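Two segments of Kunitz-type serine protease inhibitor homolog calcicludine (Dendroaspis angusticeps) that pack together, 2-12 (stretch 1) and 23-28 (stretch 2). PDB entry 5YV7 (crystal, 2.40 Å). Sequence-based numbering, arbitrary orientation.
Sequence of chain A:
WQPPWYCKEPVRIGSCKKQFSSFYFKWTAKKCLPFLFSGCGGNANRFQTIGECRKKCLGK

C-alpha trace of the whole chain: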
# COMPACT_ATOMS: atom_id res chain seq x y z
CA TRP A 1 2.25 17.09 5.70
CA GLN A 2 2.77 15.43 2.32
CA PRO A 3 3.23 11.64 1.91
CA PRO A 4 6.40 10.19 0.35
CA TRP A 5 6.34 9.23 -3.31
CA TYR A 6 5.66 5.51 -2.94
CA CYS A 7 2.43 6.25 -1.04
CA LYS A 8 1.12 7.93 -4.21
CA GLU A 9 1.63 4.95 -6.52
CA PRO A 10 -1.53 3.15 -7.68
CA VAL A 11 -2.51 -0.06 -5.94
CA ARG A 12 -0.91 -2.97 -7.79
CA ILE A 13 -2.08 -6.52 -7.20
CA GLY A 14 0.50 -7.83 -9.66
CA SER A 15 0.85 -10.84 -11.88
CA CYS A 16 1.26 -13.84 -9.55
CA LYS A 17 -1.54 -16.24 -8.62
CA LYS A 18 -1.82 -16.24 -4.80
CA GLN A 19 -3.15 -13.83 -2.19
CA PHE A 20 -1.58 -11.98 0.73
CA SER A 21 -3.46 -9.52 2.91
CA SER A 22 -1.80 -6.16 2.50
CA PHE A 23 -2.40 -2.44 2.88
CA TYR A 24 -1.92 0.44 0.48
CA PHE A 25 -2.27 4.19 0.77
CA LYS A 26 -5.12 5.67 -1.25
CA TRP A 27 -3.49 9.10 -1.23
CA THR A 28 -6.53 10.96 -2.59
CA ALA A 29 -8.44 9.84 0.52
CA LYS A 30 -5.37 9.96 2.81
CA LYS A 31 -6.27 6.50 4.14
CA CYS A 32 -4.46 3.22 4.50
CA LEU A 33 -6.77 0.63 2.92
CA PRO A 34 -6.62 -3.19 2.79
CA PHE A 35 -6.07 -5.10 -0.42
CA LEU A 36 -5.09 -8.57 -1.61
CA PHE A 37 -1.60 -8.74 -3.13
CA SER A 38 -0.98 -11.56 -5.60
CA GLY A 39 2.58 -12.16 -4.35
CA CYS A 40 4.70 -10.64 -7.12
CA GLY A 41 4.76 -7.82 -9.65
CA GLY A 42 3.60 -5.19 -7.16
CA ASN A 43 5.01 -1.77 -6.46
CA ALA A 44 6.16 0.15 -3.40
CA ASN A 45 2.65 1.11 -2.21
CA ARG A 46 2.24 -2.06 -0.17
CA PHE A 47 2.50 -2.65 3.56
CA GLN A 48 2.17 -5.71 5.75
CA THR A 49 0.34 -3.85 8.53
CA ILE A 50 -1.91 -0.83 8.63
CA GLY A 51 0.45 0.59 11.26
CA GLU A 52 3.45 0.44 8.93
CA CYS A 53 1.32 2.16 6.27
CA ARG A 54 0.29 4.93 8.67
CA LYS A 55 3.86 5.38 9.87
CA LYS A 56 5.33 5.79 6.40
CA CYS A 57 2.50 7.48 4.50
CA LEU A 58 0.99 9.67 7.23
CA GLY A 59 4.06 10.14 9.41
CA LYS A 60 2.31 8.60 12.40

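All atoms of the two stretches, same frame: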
# COMPACT_ATOMS: atom_id res chain seq x y z
N GLN A 2 2.92 16.11 3.59
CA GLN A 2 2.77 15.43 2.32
C GLN A 2 3.36 14.03 2.42
O GLN A 2 4.42 13.85 3.02
CB GLN A 2 3.47 16.19 1.18
CG GLN A 2 3.00 17.61 1.00
CD GLN A 2 3.84 18.35 -0.03
OE1 GLN A 2 5.04 18.55 0.15
NE2 GLN A 2 3.20 18.76 -1.13
N PRO A 3 2.70 13.02 1.86
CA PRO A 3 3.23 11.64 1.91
C PRO A 3 4.43 11.48 0.98
O PRO A 3 4.57 12.22 0.00
CB PRO A 3 2.05 10.80 1.43
CG PRO A 3 1.28 11.70 0.55
CD PRO A 3 1.40 13.08 1.17
N PRO A 4 5.31 10.52 1.28
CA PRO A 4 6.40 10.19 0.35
C PRO A 4 5.86 9.58 -0.94
O PRO A 4 4.70 9.16 -1.02
CB PRO A 4 7.24 9.18 1.14
CG PRO A 4 6.29 8.57 2.12
CD PRO A 4 5.32 9.68 2.49
N TRP A 5 6.75 9.50 -1.94
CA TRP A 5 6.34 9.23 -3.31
C TRP A 5 5.67 7.86 -3.44
O TRP A 5 4.70 7.70 -4.19
CB TRP A 5 7.54 9.31 -4.25
CG TRP A 5 8.52 8.17 -4.06
CD1 TRP A 5 9.55 8.11 -3.17
CD2 TRP A 5 8.52 6.91 -4.76
NE1 TRP A 5 10.19 6.90 -3.26
CE2 TRP A 5 9.58 6.14 -4.23
CE3 TRP A 5 7.72 6.36 -5.77
CZ2 TRP A 5 9.88 4.85 -4.69
CZ3 TRP A 5 8.02 5.05 -6.23
CH2 TRP A 5 9.08 4.32 -5.69
N TYR A 6 6.18 6.85 -2.73
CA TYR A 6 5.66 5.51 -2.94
C TYR A 6 4.23 5.37 -2.43
O TYR A 6 3.51 4.49 -2.91
CB TYR A 6 6.57 4.48 -2.28
CG TYR A 6 6.97 4.76 -0.86
CD1 TYR A 6 6.20 4.30 0.20
CD2 TYR A 6 8.14 5.46 -0.57
CE1 TYR A 6 6.57 4.54 1.51
CE2 TYR A 6 8.52 5.70 0.73
CZ TYR A 6 7.74 5.24 1.77
OH TYR A 6 8.10 5.48 3.08
N CYS A 7 3.81 6.24 -1.51
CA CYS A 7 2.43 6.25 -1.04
C CYS A 7 1.46 6.78 -2.09
O CYS A 7 0.24 6.64 -1.91
CB CYS A 7 2.32 7.07 0.25
SG CYS A 7 3.37 6.43 1.57
N LYS A 8 1.96 7.39 -3.16
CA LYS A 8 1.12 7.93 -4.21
C LYS A 8 1.02 7.00 -5.42
O LYS A 8 0.31 7.33 -6.38
CB LYS A 8 1.64 9.29 -4.67
CG LYS A 8 1.21 10.48 -3.82
CD LYS A 8 2.31 11.54 -3.78
CE LYS A 8 1.89 12.89 -4.35
NZ LYS A 8 2.96 13.94 -4.12
N GLU A 9 1.72 5.88 -5.41
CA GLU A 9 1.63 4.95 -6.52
C GLU A 9 0.28 4.24 -6.50
O GLU A 9 -0.32 4.08 -5.44
CB GLU A 9 2.76 3.93 -6.44
CG GLU A 9 4.15 4.54 -6.59
CD GLU A 9 4.48 4.85 -8.03
OE1 GLU A 9 4.62 3.88 -8.82
OE2 GLU A 9 4.58 6.04 -8.37
N PRO A 10 -0.25 3.86 -7.66
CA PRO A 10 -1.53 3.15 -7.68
C PRO A 10 -1.40 1.77 -7.05
O PRO A 10 -0.33 1.16 -7.05
CB PRO A 10 -1.87 3.06 -9.17
CG PRO A 10 -0.50 3.05 -9.85
CD PRO A 10 0.34 4.01 -9.01
N VAL A 11 -2.52 1.28 -6.50
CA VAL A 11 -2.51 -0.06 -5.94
C VAL A 11 -2.19 -1.04 -7.06
O VAL A 11 -2.67 -0.89 -8.19
CB VAL A 11 -3.85 -0.37 -5.25
CG1 VAL A 11 -5.00 -0.47 -6.27
CG2 VAL A 11 -3.74 -1.65 -4.40
N ARG A 12 -1.34 -2.02 -6.77
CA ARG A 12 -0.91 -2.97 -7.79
C ARG A 12 -0.96 -4.38 -7.22
O ARG A 12 -0.10 -4.78 -6.42
CB ARG A 12 0.48 -2.63 -8.31
CG ARG A 12 0.65 -2.94 -9.78
CD ARG A 12 2.09 -2.84 -10.22
NE ARG A 12 2.21 -3.08 -11.66
CZ ARG A 12 3.30 -3.57 -12.27
NH1 ARG A 12 4.39 -3.87 -11.56
NH2 ARG A 12 3.29 -3.75 -13.58
N PHE A 23 -1.82 -3.77 2.80
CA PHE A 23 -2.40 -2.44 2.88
C PHE A 23 -1.71 -1.55 1.86
O PHE A 23 -0.54 -1.75 1.52
CB PHE A 23 -2.27 -1.87 4.29
CG PHE A 23 -3.11 -2.60 5.29
CD1 PHE A 23 -2.62 -3.73 5.94
CD2 PHE A 23 -4.40 -2.18 5.56
CE1 PHE A 23 -3.40 -4.43 6.85
CE2 PHE A 23 -5.19 -2.86 6.48
CZ PHE A 23 -4.68 -3.99 7.12
N TYR A 24 -2.48 -0.60 1.33
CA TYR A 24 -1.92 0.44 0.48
C TYR A 24 -2.51 1.77 0.90
O TYR A 24 -3.53 1.84 1.60
CB TYR A 24 -2.19 0.19 -1.02
CG TYR A 24 -3.55 0.66 -1.51
CD1 TYR A 24 -4.71 -0.05 -1.21
CD2 TYR A 24 -3.67 1.80 -2.30
CE1 TYR A 24 -5.95 0.37 -1.68
CE2 TYR A 24 -4.90 2.22 -2.77
CZ TYR A 24 -6.04 1.50 -2.46
OH TYR A 24 -7.27 1.92 -2.93
N PHE A 25 -1.85 2.83 0.47
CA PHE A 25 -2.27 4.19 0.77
C PHE A 25 -3.04 4.71 -0.43
O PHE A 25 -2.47 4.86 -1.52
CB PHE A 25 -1.07 5.07 1.09
CG PHE A 25 -1.43 6.38 1.69
CD1 PHE A 25 -2.08 6.43 2.92
CD2 PHE A 25 -1.11 7.56 1.04
CE1 PHE A 25 -2.42 7.65 3.50
CE2 PHE A 25 -1.45 8.80 1.61
CZ PHE A 25 -2.11 8.84 2.84
N LYS A 26 -4.34 4.95 -0.25
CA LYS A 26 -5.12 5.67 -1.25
C LYS A 26 -4.92 7.15 -0.95
O LYS A 26 -5.59 7.72 -0.09
CB LYS A 26 -6.59 5.28 -1.18
CG LYS A 26 -7.44 5.87 -2.29
CD LYS A 26 -8.79 5.19 -2.35
CE LYS A 26 -9.66 5.73 -3.46
NZ LYS A 26 -11.09 5.33 -3.24
N TRP A 27 -3.95 7.77 -1.64
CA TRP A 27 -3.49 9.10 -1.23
C TRP A 27 -4.53 10.18 -1.46
O TRP A 27 -4.48 11.22 -0.80
CB TRP A 27 -2.19 9.47 -1.95
CG TRP A 27 -2.38 9.98 -3.35
CD1 TRP A 27 -2.49 9.23 -4.50
CD2 TRP A 27 -2.49 11.34 -3.76
NE1 TRP A 27 -2.66 10.05 -5.59
CE2 TRP A 27 -2.67 11.35 -5.17
CE3 TRP A 27 -2.46 12.56 -3.08
CZ2 TRP A 27 -2.80 12.53 -5.90
CZ3 TRP A 27 -2.60 13.73 -3.81
CH2 TRP A 27 -2.77 13.71 -5.20
N THR A 28 -5.47 9.97 -2.38
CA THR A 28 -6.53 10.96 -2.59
C THR A 28 -7.53 10.96 -1.45
O THR A 28 -8.24 11.95 -1.27
CB THR A 28 -7.25 10.70 -3.91
OG1 THR A 28 -7.81 9.38 -3.90
CG2 THR A 28 -6.28 10.85 -5.07
O HOH W 1 -2.31 6.10 -4.11

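A loop can pack against a strand without a single direct hydrogen bond, relying instead on the fit of aliphatic bumps to aromatic surfaces. Calcicludine offers a compact example, where residues 2-12 meet residues 23-28 and together bury 387 Å².

Three aromatic side chains of the second segment, Tyr 24, Phe 25 and Trp 27, point their CA-to-CB bonds toward the loop, whereas Phe 23 and Lys 26 turn theirs away. Two of the rings receive an aliphatic bump on a face; Phe 25 packs differently. At one end of the contact, the branched carbon of Val 11 sits over a face of the Tyr 24 ring, its CB 3.7 Å from the ring centroid and 13° off the normal, a CH-pi contact. Toward the other end, Lys 8 lays its chain across the Trp 27 indole: CG lies 3.8 Å from the centroid of the five-membered ring. Lys 8 NZ stays 5.8 Å from the centroid of the Trp 27 six-membered ring, so any cation-pi attraction is weak at most; the close fit belongs to the methylene.

Midway along the contact, but to one side of the other two rings, the buried Phe 25 ring packs its CD2-CE2 side against Pro 3 and Cys 7. Pro 3 CB approaches Phe 25 CE2 at 4.0 Å, and Cys 7 CB comes to 3.6 Å from Phe 25 CD2.

The backbones converge here too, with Cys 7 CA 5.4 Å from Phe 25 CA. Cys 7 O and Phe 25 O stand 3.3 Å apart, but both are acceptors and cannot bond to each other. The O atom of water 1 lies 3.1 Å from Glu 9 O and 2.9 Å from Phe 25 O, placed to donate to each, though with more acceptors in reach than protons.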